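Local coordinates for putative N-acetylmuramoyl-L-alanine amidase,autolysin cwp6 (Peptoclostridium difficile, PDB 5J72), which probably acts as a zinc-dependent N-acetylmuramoyl-L-alanine amidase that cleaves peptidoglycan, anchored to the bacterial cell wall through CWB2 modules, at residues A[160-165]-A[171-176]; A[166-171]-A[239-244]; A[183-188]-A[197-202]; A[208-213]-A[223-228]. All coordinates share one frame; numbering follows the deposited sequence.

Contact 1 (A[160-165]-A[171-176])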
loop_
_atom_site.group_PDB
_atom_site.type_symbol
_atom_site.label_atom_id
_atom_site.label_comp_id
_atom_site.label_asym_id
_atom_site.label_seq_id
_atom_site.Cartn_x
_atom_site.Cartn_y
_atom_site.Cartn_z
ATOM N N VAL A 160 -16.252 15.633 -1.707
ATOM C CA VAL A 160 -16.417 14.845 -2.917
ATOM C C VAL A 160 -17.314 13.689 -2.567
ATOM O O VAL A 160 -17.175 13.062 -1.514
ATOM C CB VAL A 160 -15.056 14.375 -3.445
ATOM C CG1 VAL A 160 -15.234 13.359 -4.645
ATOM C CG2 VAL A 160 -14.266 15.600 -3.872
ATOM N N ILE A 161 -18.242 13.362 -3.462
ATOM C CA ILE A 161 -19.128 12.238 -3.160
ATOM C C ILE A 161 -19.021 11.211 -4.309
ATOM O O ILE A 161 -18.992 11.608 -5.465
ATOM C CB ILE A 161 -20.580 12.815 -3.152
ATOM C CG1 ILE A 161 -20.846 13.626 -1.833
ATOM C CG2 ILE A 161 -21.545 11.624 -3.268
ATOM C CD1 ILE A 161 -21.195 12.719 -0.664
ATOM N N VAL A 162 -18.965 9.969 -3.966
ATOM C CA VAL A 162 -18.861 8.849 -4.927
ATOM C C VAL A 162 -19.917 7.879 -4.454
ATOM O O VAL A 162 -20.226 7.843 -3.283
ATOM C CB VAL A 162 -17.442 8.244 -4.772
ATOM C CG1 VAL A 162 -17.398 6.837 -5.311
ATOM C CG2 VAL A 162 -16.417 9.182 -5.475
ATOM N N ASN A 163 -20.477 7.109 -5.372
ATOM C CA ASN A 163 -21.418 6.065 -5.004
ATOM C C ASN A 163 -20.669 5.000 -4.269
ATOM O O ASN A 163 -19.712 4.454 -4.850
ATOM C CB ASN A 163 -22.015 5.472 -6.288
ATOM C CG ASN A 163 -22.996 4.342 -6.015
ATOM O OD1 ASN A 163 -22.780 3.498 -5.139
ATOM N ND2 ASN A 163 -24.155 4.303 -6.725
ATOM N N GLY A 164 -21.083 4.652 -3.040
ATOM C CA GLY A 164 -20.328 3.714 -2.219
ATOM C C GLY A 164 -20.322 2.260 -2.648
ATOM O O GLY A 164 -19.439 1.528 -2.225
ATOM N N GLU A 165 -21.303 1.821 -3.457
ATOM C CA GLU A 165 -21.325 0.411 -3.902
ATOM C C GLU A 165 -20.793 0.346 -5.324
ATOM O O GLU A 165 -20.640 -0.737 -5.840
ATOM C CB GLU A 165 -22.757 -0.196 -3.786
ATOM C CG GLU A 165 -23.452 0.098 -2.449
ATOM C CD GLU A 165 -22.848 -0.635 -1.239
ATOM O OE1 GLU A 165 -21.921 -1.451 -1.439
ATOM O OE2 GLU A 165 -23.305 -0.395 -0.084
ATOM N N ILE A 171 -12.310 5.651 -8.413
ATOM C CA ILE A 171 -10.926 5.331 -8.242
ATOM C C ILE A 171 -9.989 6.423 -8.768
ATOM O O ILE A 171 -8.800 6.330 -8.495
ATOM C CB ILE A 171 -10.399 4.011 -9.103
ATOM C CG1 ILE A 171 -10.692 4.294 -10.630
ATOM C CG2 ILE A 171 -11.104 2.743 -8.560
ATOM C CD1 ILE A 171 -10.871 3.053 -11.547
ATOM N N THR A 172 -10.439 7.396 -9.550
ATOM C CA THR A 172 -9.484 8.442 -9.973
ATOM C C THR A 172 -9.856 9.768 -9.225
ATOM O O THR A 172 -9.269 10.823 -9.511
ATOM C CB THR A 172 -9.567 8.679 -11.500
ATOM O OG1 THR A 172 -10.925 8.932 -11.820
ATOM C CG2 THR A 172 -9.035 7.420 -12.277
ATOM N N ALA A 173 -10.784 9.691 -8.276
ATOM C CA ALA A 173 -11.239 10.865 -7.488
ATOM C C ALA A 173 -10.216 11.327 -6.478
ATOM O O ALA A 173 -10.240 12.500 -6.169
ATOM C CB ALA A 173 -12.506 10.519 -6.737
ATOM N N THR A 174 -9.267 10.456 -5.971
ATOM C CA THR A 174 -8.351 10.946 -4.926
ATOM C C THR A 174 -7.520 12.105 -5.308
ATOM O O THR A 174 -7.405 13.022 -4.506
ATOM C CB THR A 174 -7.468 9.765 -4.337
ATOM O OG1 THR A 174 -8.371 8.946 -3.603
ATOM C CG2 THR A 174 -6.383 10.252 -3.442
ATOM N N PRO A 175 -6.892 12.166 -6.511
ATOM C CA PRO A 175 -6.075 13.342 -6.840
ATOM C C PRO A 175 -6.883 14.668 -6.891
ATOM O O PRO A 175 -6.356 15.740 -6.628
ATOM C CB PRO A 175 -5.448 12.964 -8.208
ATOM C CG PRO A 175 -5.410 11.474 -8.167
ATOM C CD PRO A 175 -6.720 11.088 -7.508
ATOM N N LEU A 176 -8.163 14.558 -7.268
ATOM C CA LEU A 176 -8.997 15.778 -7.291
ATOM C C LEU A 176 -9.392 16.152 -5.853
ATOM O O LEU A 176 -9.343 17.321 -5.494
ATOM C CB LEU A 176 -10.254 15.489 -8.090
ATOM C CG LEU A 176 -11.223 16.738 -8.175
ATOM C CD1 LEU A 176 -10.462 17.946 -8.794
ATOM C CD2 LEU A 176 -12.392 16.377 -9.110
#

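Contact 2 (A[166-171]-A[239-244])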
loop_
_atom_site.group_PDB
_atom_site.type_symbol
_atom_site.label_atom_id
_atom_site.label_comp_id
_atom_site.label_asym_id
_atom_site.label_seq_id
_atom_site.Cartn_x
_atom_site.Cartn_y
_atom_site.Cartn_z
ATOM N N LEU A 166 -20.522 1.480 -5.977
ATOM C CA LEU A 166 -19.893 1.488 -7.288
ATOM C C LEU A 166 -18.573 2.197 -7.073
ATOM O O LEU A 166 -18.170 3.038 -7.902
ATOM C CB LEU A 166 -20.556 2.283 -8.427
ATOM C CG LEU A 166 -21.942 1.909 -8.867
ATOM C CD1 LEU A 166 -22.422 3.156 -9.621
ATOM C CD2 LEU A 166 -21.954 0.662 -9.782
ATOM N N ALA A 167 -17.894 1.895 -5.992
ATOM C CA ALA A 167 -16.674 2.621 -5.697
ATOM C C ALA A 167 -15.625 2.588 -6.827
ATOM O O ALA A 167 -14.865 3.547 -6.947
ATOM C CB ALA A 167 -16.084 2.079 -4.405
ATOM N N ALA A 168 -15.583 1.523 -7.672
ATOM C CA ALA A 168 -14.573 1.442 -8.742
ATOM C C ALA A 168 -14.640 2.655 -9.611
ATOM O O ALA A 168 -13.665 2.983 -10.287
ATOM C CB ALA A 168 -14.778 0.196 -9.592
ATOM N N ASP A 169 -15.774 3.343 -9.586
ATOM C CA ASP A 169 -15.931 4.545 -10.376
ATOM C C ASP A 169 -15.205 5.738 -9.787
ATOM O O ASP A 169 -14.792 6.613 -10.532
ATOM C CB ASP A 169 -17.409 4.861 -10.510
ATOM C CG ASP A 169 -17.989 4.282 -11.784
ATOM O OD1 ASP A 169 -19.223 4.035 -11.819
ATOM O OD2 ASP A 169 -17.210 4.076 -12.754
ATOM N N GLY A 170 -15.042 5.798 -8.470
ATOM C CA GLY A 170 -14.341 6.927 -7.880
ATOM C C GLY A 170 -12.860 6.672 -7.707
ATOM O O GLY A 170 -12.193 7.368 -6.969
ATOM N N ILE A 171 -12.310 5.651 -8.413
ATOM C CA ILE A 171 -10.926 5.331 -8.242
ATOM C C ILE A 171 -9.989 6.423 -8.768
ATOM O O ILE A 171 -8.800 6.330 -8.495
ATOM C CB ILE A 171 -10.399 4.011 -9.103
ATOM C CG1 ILE A 171 -10.692 4.294 -10.630
ATOM C CG2 ILE A 171 -11.104 2.743 -8.560
ATOM C CD1 ILE A 171 -10.871 3.053 -11.547
ATOM N N VAL A 239 -19.051 9.518 -20.185
ATOM C CA VAL A 239 -19.760 8.322 -20.682
ATOM C C VAL A 239 -19.225 7.030 -20.079
ATOM O O VAL A 239 -19.954 6.061 -19.955
ATOM C CB VAL A 239 -19.672 8.286 -22.242
ATOM C CG1 VAL A 239 -18.223 8.115 -22.716
ATOM C CG2 VAL A 239 -20.528 7.149 -22.795
ATOM N N ASP A 240 -17.943 7.008 -19.697
ATOM C CA ASP A 240 -17.345 5.812 -19.134
ATOM C C ASP A 240 -16.194 6.252 -18.208
ATOM O O ASP A 240 -15.930 7.444 -18.133
ATOM C CB ASP A 240 -16.800 4.890 -20.267
ATOM C CG ASP A 240 -15.624 5.402 -21.107
ATOM O OD1 ASP A 240 -15.056 6.447 -20.778
ATOM O OD2 ASP A 240 -15.278 4.742 -22.099
ATOM N N ARG A 241 -15.539 5.333 -17.553
ATOM C CA ARG A 241 -14.400 5.637 -16.642
ATOM C C ARG A 241 -13.316 6.388 -17.336
ATOM O O ARG A 241 -12.713 7.242 -16.721
ATOM C CB ARG A 241 -13.721 4.348 -16.189
ATOM C CG ARG A 241 -14.702 3.371 -15.654
ATOM C CD ARG A 241 -14.063 2.066 -15.334
ATOM N NE ARG A 241 -14.980 1.318 -14.504
ATOM C CZ ARG A 241 -14.624 0.267 -13.801
ATOM N NH1 ARG A 241 -13.377 -0.162 -13.839
ATOM N NH2 ARG A 241 -15.508 -0.367 -13.042
ATOM N N HIS A 242 -13.017 6.094 -18.622
ATOM C CA HIS A 242 -11.889 6.798 -19.260
ATOM C C HIS A 242 -12.176 8.227 -19.409
ATOM O O HIS A 242 -11.297 9.047 -19.125
ATOM C CB HIS A 242 -11.523 6.240 -20.675
ATOM C CG HIS A 242 -11.496 4.753 -20.727
ATOM N ND1 HIS A 242 -10.399 4.024 -20.314
ATOM C CD2 HIS A 242 -12.426 3.857 -21.129
ATOM C CE1 HIS A 242 -10.679 2.739 -20.465
ATOM N NE2 HIS A 242 -11.893 2.607 -20.956
ATOM N N GLU A 243 -13.413 8.589 -19.859
ATOM C CA GLU A 243 -13.718 9.996 -20.033
ATOM C C GLU A 243 -13.809 10.708 -18.646
ATOM O O GLU A 243 -13.381 11.823 -18.535
ATOM C CB GLU A 243 -15.092 10.199 -20.751
ATOM C CG GLU A 243 -15.150 11.657 -21.241
ATOM C CD GLU A 243 -16.528 12.037 -21.857
ATOM O OE1 GLU A 243 -17.537 11.313 -21.685
ATOM O OE2 GLU A 243 -16.555 13.084 -22.488
ATOM N N THR A 244 -14.401 10.071 -17.669
ATOM C CA THR A 244 -14.447 10.685 -16.333
ATOM C C THR A 244 -13.026 10.984 -15.821
ATOM O O THR A 244 -12.823 12.057 -15.277
ATOM C CB THR A 244 -15.160 9.760 -15.375
ATOM O OG1 THR A 244 -16.502 9.645 -15.852
ATOM C CG2 THR A 244 -15.183 10.357 -13.912
#

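Contact 3 (A[183-188]-A[197-202])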
loop_
_atom_site.group_PDB
_atom_site.type_symbol
_atom_site.label_atom_id
_atom_site.label_comp_id
_atom_site.label_asym_id
_atom_site.label_seq_id
_atom_site.Cartn_x
_atom_site.Cartn_y
_atom_site.Cartn_z
ATOM N N PRO A 183 -12.468 15.691 1.827
ATOM C CA PRO A 183 -12.657 14.278 2.047
ATOM C C PRO A 183 -13.652 13.713 0.979
ATOM O O PRO A 183 -14.396 14.488 0.325
ATOM C CB PRO A 183 -13.329 14.211 3.423
ATOM C CG PRO A 183 -14.185 15.486 3.455
ATOM C CD PRO A 183 -13.281 16.537 2.741
ATOM N N ILE A 184 -13.672 12.401 0.846
ATOM C CA ILE A 184 -14.621 11.757 -0.026
ATOM C C ILE A 184 -15.634 11.075 0.929
ATOM O O ILE A 184 -15.247 10.301 1.823
ATOM C CB ILE A 184 -13.933 10.692 -0.884
ATOM C CG1 ILE A 184 -13.068 11.385 -1.957
ATOM C CG2 ILE A 184 -15.034 9.713 -1.430
ATOM C CD1 ILE A 184 -12.087 10.443 -2.759
ATOM N N LEU A 185 -16.916 11.387 0.770
ATOM C CA LEU A 185 -17.934 10.682 1.555
ATOM C C LEU A 185 -18.766 9.840 0.530
ATOM O O LEU A 185 -18.678 10.073 -0.668
ATOM C CB LEU A 185 -18.933 11.631 2.307
ATOM C CG LEU A 185 -18.238 12.449 3.407
ATOM C CD1 LEU A 185 -19.267 13.423 4.054
ATOM C CD2 LEU A 185 -17.544 11.536 4.475
ATOM N N LEU A 186 -19.588 8.948 1.031
ATOM C CA LEU A 186 -20.282 8.039 0.123
ATOM C C LEU A 186 -21.799 8.165 0.085
ATOM O O LEU A 186 -22.442 8.389 1.114
ATOM C CB LEU A 186 -19.939 6.591 0.591
ATOM C CG LEU A 186 -18.432 6.309 0.666
ATOM C CD1 LEU A 186 -18.193 4.928 1.226
ATOM C CD2 LEU A 186 -17.787 6.493 -0.696
ATOM N N ALA A 187 -22.347 7.968 -1.124
ATOM C CA ALA A 187 -23.783 8.025 -1.378
ATOM C C ALA A 187 -24.262 6.683 -2.002
ATOM O O ALA A 187 -23.441 5.843 -2.388
ATOM C CB ALA A 187 -24.049 9.097 -2.402
ATOM N N ASN A 188 -25.594 6.521 -2.059
ATOM C CA ASN A 188 -26.237 5.430 -2.769
ATOM C C ASN A 188 -26.715 6.105 -4.035
ATOM O O ASN A 188 -26.634 7.339 -4.149
ATOM C CB ASN A 188 -27.377 4.857 -1.966
ATOM C CG ASN A 188 -26.835 4.016 -0.847
ATOM O OD1 ASN A 188 -25.964 3.170 -1.090
ATOM N ND2 ASN A 188 -27.269 4.149 0.385
ATOM N N LYS A 197 -25.275 12.082 5.756
ATOM C CA LYS A 197 -26.041 13.313 5.981
ATOM C C LYS A 197 -25.476 14.063 7.206
ATOM O O LYS A 197 -25.287 15.260 7.131
ATOM C CB LYS A 197 -27.517 12.895 6.203
ATOM C CG LYS A 197 -28.362 13.948 6.918
ATOM C CD LYS A 197 -29.849 13.440 7.067
ATOM C CE LYS A 197 -30.704 14.460 7.815
ATOM N NZ LYS A 197 -31.229 15.473 6.858
ATOM N N ALA A 198 -25.194 13.369 8.318
ATOM C CA ALA A 198 -24.733 14.054 9.519
ATOM C C ALA A 198 -23.325 14.585 9.338
ATOM O O ALA A 198 -23.005 15.649 9.894
ATOM C CB ALA A 198 -24.775 13.090 10.736
ATOM N N GLU A 199 -22.453 13.860 8.591
ATOM C CA GLU A 199 -21.100 14.385 8.450
ATOM C C GLU A 199 -21.097 15.574 7.471
ATOM O O GLU A 199 -20.313 16.497 7.657
ATOM C CB GLU A 199 -20.143 13.229 7.968
ATOM C CG GLU A 199 -18.678 13.682 7.751
ATOM C CD GLU A 199 -17.995 14.184 9.042
ATOM O OE1 GLU A 199 -18.605 14.078 10.158
ATOM O OE2 GLU A 199 -16.839 14.679 8.945
ATOM N N LEU A 200 -21.929 15.549 6.394
ATOM C CA LEU A 200 -22.035 16.698 5.516
ATOM C C LEU A 200 -22.473 17.912 6.402
ATOM O O LEU A 200 -21.924 19.000 6.286
ATOM C CB LEU A 200 -23.141 16.521 4.434
ATOM C CG LEU A 200 -22.758 15.597 3.274
ATOM C CD1 LEU A 200 -23.953 15.352 2.428
ATOM C CD2 LEU A 200 -21.655 16.282 2.455
ATOM N N LYS A 201 -23.442 17.722 7.293
ATOM C CA LYS A 201 -23.835 18.868 8.139
ATOM C C LYS A 201 -22.685 19.353 9.045
ATOM O O LYS A 201 -22.448 20.573 9.200
ATOM C CB LYS A 201 -25.010 18.454 9.082
ATOM C CG LYS A 201 -26.320 18.320 8.280
ATOM C CD LYS A 201 -27.505 17.922 9.281
ATOM C CE LYS A 201 -28.885 17.932 8.614
ATOM N NZ LYS A 201 -29.392 19.329 8.272
ATOM N N ARG A 202 -21.976 18.412 9.627
ATOM C CA ARG A 202 -20.866 18.772 10.531
ATOM C C ARG A 202 -19.754 19.525 9.782
ATOM O O ARG A 202 -19.219 20.487 10.329
ATOM C CB ARG A 202 -20.248 17.470 11.144
ATOM C CG ARG A 202 -19.398 17.778 12.398
ATOM C CD ARG A 202 -18.529 16.546 12.800
ATOM N NE ARG A 202 -17.559 16.196 11.760
ATOM C CZ ARG A 202 -16.432 16.874 11.565
ATOM N NH1 ARG A 202 -15.622 16.543 10.569
ATOM N NH2 ARG A 202 -16.109 17.899 12.370
#

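Contact 4 (A[208-213]-A[223-228])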
loop_
_atom_site.group_PDB
_atom_site.type_symbol
_atom_site.label_atom_id
_atom_site.label_comp_id
_atom_site.label_asym_id
_atom_site.label_seq_id
_atom_site.Cartn_x
_atom_site.Cartn_y
_atom_site.Cartn_z
ATOM N N VAL A 208 -20.510 20.525 -2.983
ATOM C CA VAL A 208 -20.335 19.076 -3.064
ATOM C C VAL A 208 -20.018 18.764 -4.556
ATOM O O VAL A 208 -20.671 19.307 -5.486
ATOM C CB VAL A 208 -21.587 18.298 -2.551
ATOM C CG1 VAL A 208 -21.568 16.863 -3.015
ATOM C CG2 VAL A 208 -21.639 18.334 -1.028
ATOM N N ILE A 209 -19.007 17.904 -4.788
ATOM C CA ILE A 209 -18.592 17.565 -6.148
ATOM C C ILE A 209 -18.884 16.074 -6.250
ATOM O O ILE A 209 -18.337 15.201 -5.539
ATOM C CB ILE A 209 -17.096 17.915 -6.431
ATOM C CG1 ILE A 209 -16.844 19.398 -6.286
ATOM C CG2 ILE A 209 -16.674 17.433 -7.850
ATOM C CD1 ILE A 209 -16.435 19.823 -4.804
ATOM N N ILE A 210 -19.829 15.753 -7.133
ATOM C CA ILE A 210 -20.198 14.377 -7.362
ATOM C C ILE A 210 -19.364 13.814 -8.535
ATOM O O ILE A 210 -19.213 14.477 -9.557
ATOM C CB ILE A 210 -21.691 14.254 -7.729
ATOM C CG1 ILE A 210 -22.561 14.577 -6.483
ATOM C CG2 ILE A 210 -21.930 12.855 -8.232
ATOM C CD1 ILE A 210 -23.982 14.869 -6.870
ATOM N N ILE A 211 -18.810 12.628 -8.346
ATOM C CA ILE A 211 -18.020 11.966 -9.396
ATOM C C ILE A 211 -18.930 10.868 -9.927
ATOM O O ILE A 211 -19.351 10.004 -9.159
ATOM C CB ILE A 211 -16.711 11.386 -8.837
ATOM C CG1 ILE A 211 -15.836 12.514 -8.244
ATOM C CG2 ILE A 211 -15.938 10.573 -9.983
ATOM C CD1 ILE A 211 -15.576 13.660 -9.191
ATOM N N GLY A 212 -19.222 10.897 -11.218
ATOM C CA GLY A 212 -20.124 9.892 -11.777
ATOM C C GLY A 212 -21.298 10.597 -12.456
ATOM O O GLY A 212 -21.699 11.714 -12.077
ATOM N N ASP A 213 -21.868 9.974 -13.493
ATOM C CA ASP A 213 -23.015 10.633 -14.161
ATOM C C ASP A 213 -24.312 10.288 -13.370
ATOM O O ASP A 213 -24.221 9.556 -12.374
ATOM C CB ASP A 213 -23.093 10.238 -15.665
ATOM C CG ASP A 213 -23.332 8.768 -15.973
ATOM O OD1 ASP A 213 -23.624 7.983 -15.024
ATOM O OD2 ASP A 213 -23.240 8.395 -17.172
ATOM N N SER A 223 -30.990 15.661 -4.324
ATOM C CA SER A 223 -31.920 16.359 -3.432
ATOM C C SER A 223 -31.699 15.998 -2.041
ATOM O O SER A 223 -31.831 16.882 -1.192
ATOM C CB SER A 223 -33.384 16.061 -3.787
ATOM O OG SER A 223 -33.537 16.318 -5.173
ATOM N N GLN A 224 -31.370 14.754 -1.724
ATOM C CA GLN A 224 -31.162 14.467 -0.295
ATOM C C GLN A 224 -29.870 15.167 0.238
ATOM O O GLN A 224 -29.807 15.535 1.402
ATOM C CB GLN A 224 -31.053 12.977 -0.013
ATOM C CG GLN A 224 -32.364 12.257 -0.236
ATOM C CD GLN A 224 -32.327 10.872 0.387
ATOM O OE1 GLN A 224 -31.442 10.514 1.149
ATOM N NE2 GLN A 224 -33.306 10.039 0.048
ATOM N N ILE A 225 -28.876 15.353 -0.631
ATOM C CA ILE A 225 -27.662 16.043 -0.185
ATOM C C ILE A 225 -28.053 17.496 0.110
ATOM O O ILE A 225 -27.694 18.009 1.165
ATOM C CB ILE A 225 -26.638 15.981 -1.334
ATOM C CG1 ILE A 225 -26.069 14.498 -1.419
ATOM C CG2 ILE A 225 -25.488 17.016 -1.103
ATOM C CD1 ILE A 225 -25.233 14.325 -2.685
ATOM N N LYS A 226 -28.789 18.150 -0.806
ATOM C CA LYS A 226 -29.138 19.576 -0.540
ATOM C C LYS A 226 -30.080 19.712 0.656
ATOM O O LYS A 226 -30.129 20.778 1.285
ATOM C CB LYS A 226 -29.758 20.212 -1.781
ATOM C CG LYS A 226 -28.730 20.336 -2.879
ATOM C CD LYS A 226 -29.411 20.819 -4.152
ATOM C CE LYS A 226 -28.418 21.576 -4.968
ATOM N NZ LYS A 226 -28.786 21.613 -6.402
ATOM N N SER A 227 -30.832 18.660 0.997
ATOM C CA SER A 227 -31.687 18.766 2.178
ATOM C C SER A 227 -30.843 18.727 3.367
ATOM O O SER A 227 -31.208 19.301 4.392
ATOM C CB SER A 227 -32.663 17.601 2.275
ATOM O OG SER A 227 -33.687 17.880 1.344
ATOM N N ALA A 228 -29.715 18.054 3.286
ATOM C CA ALA A 228 -28.841 18.028 4.445
ATOM C C ALA A 228 -28.148 19.361 4.595
ATOM O O ALA A 228 -28.159 19.920 5.695
ATOM C CB ALA A 228 -27.787 16.906 4.308
#

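Contact 1 (A[160-165]-A[171-176])
V160 and V162, two residues apart on strand 158-163, both turn toward A173 and meet its single methyl. The contact belongs to a beta-alpha-beta unit of a CWB2 domain, in which strand 158-163 leads through a loop into helix 174-180 and on to strand 184-187. The two valines have nearly the same rotamer but touch with different branches. V160 holds CG1 trans to its main-chain nitrogen (chi1 172°), and this branch lies 4.5 Å from A173 CB. V162 uses CG2: chi1 159° puts it opposite the carbonyl carbon and beside the nitrogen, 4.3 Å from A173 CB. V160 CG1 and V162 CG2 are themselves 4.4 Å apart, which makes the three methyls an almost equilateral triangle with A173 at the apex facing the strand. Alternation along the strand sends I161 to the other face of the sheet, where it packs on L185 and A187. Branched valines suit the extended backbone, while alanine suits a chain that must come close to the sheet as it enters the helix. I184 touches both V160 and A173 and extends the apolar surface. Where the strand ends, N163 makes an Asx turn: its OD1 accepts from E165 N at 2.8 Å, with the donor in the carbonyl plane. The amide of N163 also gives ND2 to S216 O, which fixes its rotation. Between the segments themselves only hydrocarbon meets, buried and without charge or directional bonds, so the fit depends on shape and on the exclusion of water.

Contact 2 (A[166-171]-A[239-244])
R241 reaches from the first turn of helix 241-253 across the 3-10 turn that includes A168 and D169, passing D169 and ending near A168. The close part is small: R241 NH2 lies 3.6 Å from A168 CB, and alanine's single methyl lets the guanidinium pass over the turn without a longer side chain in its way. The arginine gets there with an extended chain from CG to NE, after a first torsion (chi1 -51°) that sets CG beside its own nitrogen. The side of D169 is looser. Its side chain crosses that of R241 at about a right angle, with OD2 3.9 Å from R241 CG and 4.0 Å from R241 NE, a long salt bridge at best. The carboxylate and guanidinium planes stand 76° apart, far from the coplanar pairing of a strong ion pair, and D169 is poorly ordered and partly exposed. R241 finds its stronger partner in E270, which takes NH1 in a salt bridge, while G266 O accepts from the same nitrogen. D240, just before the helix, is its N-cap; its OD1 accepts from E243 N at 2.9 Å, nearly along the C-O axis. One residue earlier, V239 N gives to E243 OE1 at 2.8 Å. This surface contact brings together segments from two successive CWB2 modules. Around it, A168 touches E270 on helix 270-283, R241 lies on L289 of strand 287-290, and A167 packs against V375 and I378 of helix 375-387.

Contact 3 (A[183-188]-A[197-202])
L185, on the outermost strand of a four-stranded parallel sheet in a CWB2 alpha/beta domain, meets E199 and L200 of helix 194-203. This helix lies in the connection between strands 184-187 and 207-211. The side chains of L185 and E199 cross at about a right angle, with the forked end of the leucine set against the aliphatic stem of the glutamate. CD1 of L185 is 3.8 Å from E199 CG and 4.0 Å from E199 CB, while L185 CD2 comes within 4.1 Å of E199 CG. L200 adds a second surface, its CD2 4.1 Å from L185 CD1. A leucine suits the strand because its fork puts CD1 between E199 and L200 while CD2 adds to the glutamate contact. Glutamate suits a buried position because its two ends do different work. Its first torsion (chi1 179°) carries CG opposite the main-chain nitrogen, and a bend at chi2 (63°) turns the carboxylate away from the stem. R202, one helical turn on, takes it side-on, and S148 OG adds a hydrogen bond to E199 OE2. W152 O and K153 O bond to the arginine, which helps to fix its guanidinium. Both carboxylate oxygens are met on their syn sides, by donors tilted up to 27° out of the carboxylate plane: R202 NE gives to E199 OE1 at 2.9 Å, and R202 NH1 to E199 OE2 at 2.8 Å.

Contact 4 (A[208-213]-A[223-228])
The torsions of I225 divide its side chain into two arms, one for V208 and one for I210. With chi1 at -74°, CG2 stands opposite the main-chain nitrogen and CG1 beside it, and a second torsion of 170° stretches CD1 outward. This belongs to a beta-alpha-beta unit in which strand 207-211 is followed by helix 219-228 and then by strand 232-236. V208 and I210, alternate residues of the strand, face the helix together. V208 offers its CG2 branch to I225 CG2 at 4.1 Å, the two side chains meeting at a slant. I210 is extended too, which carries its CD1 out to the helix. Beta-branched residues suit the strand, where they fill the side of the sheet broadly; on the helix, isoleucine supplies both a short and a long arm from one position. The other positions of this helix segment are mostly polar: S223, K226 and S227 are exposed, and Q224 OE1 accepts from I192 N. Backbone bonds from S227 N to S223 O at 3.0 Å and from A228 N to Q224 O at 3.1 Å continue to the helix end, with weaker i+3 bonds beside them. After the strand, G212 takes a positive phi (123°) at which a beta carbon would press on the carbonyl oxygen of I211, and its own oxygen is held by R235. L200 and I161 continue the apolar layer around V208. I225 CD1 points end-on at I210 CD1, 4.4 Å away, and meets it from the side of the strand residue's chain.

Contacts 1, 3 and 4 are buried and serve one parallel sheet, whose neighbouring strands 184-187, 158-163 and 207-211 each receive a helix or the loop leading into one. Main-chain bonds join them: V160 O to L185 N between contacts 1 and 3, and I161 N to I209 O between contacts 1 and 4. Contacts 3 and 4 meet directly, L200 packing on V208 and I225. Contact 2 differs in place and chemistry. It lies at the surface, shares I171 with contact 1, and relies on a charged side chain where contacts 1 and 4 use hydrocarbon alone; contact 3 stands between, apolar across the segments with a salt bridge beside it.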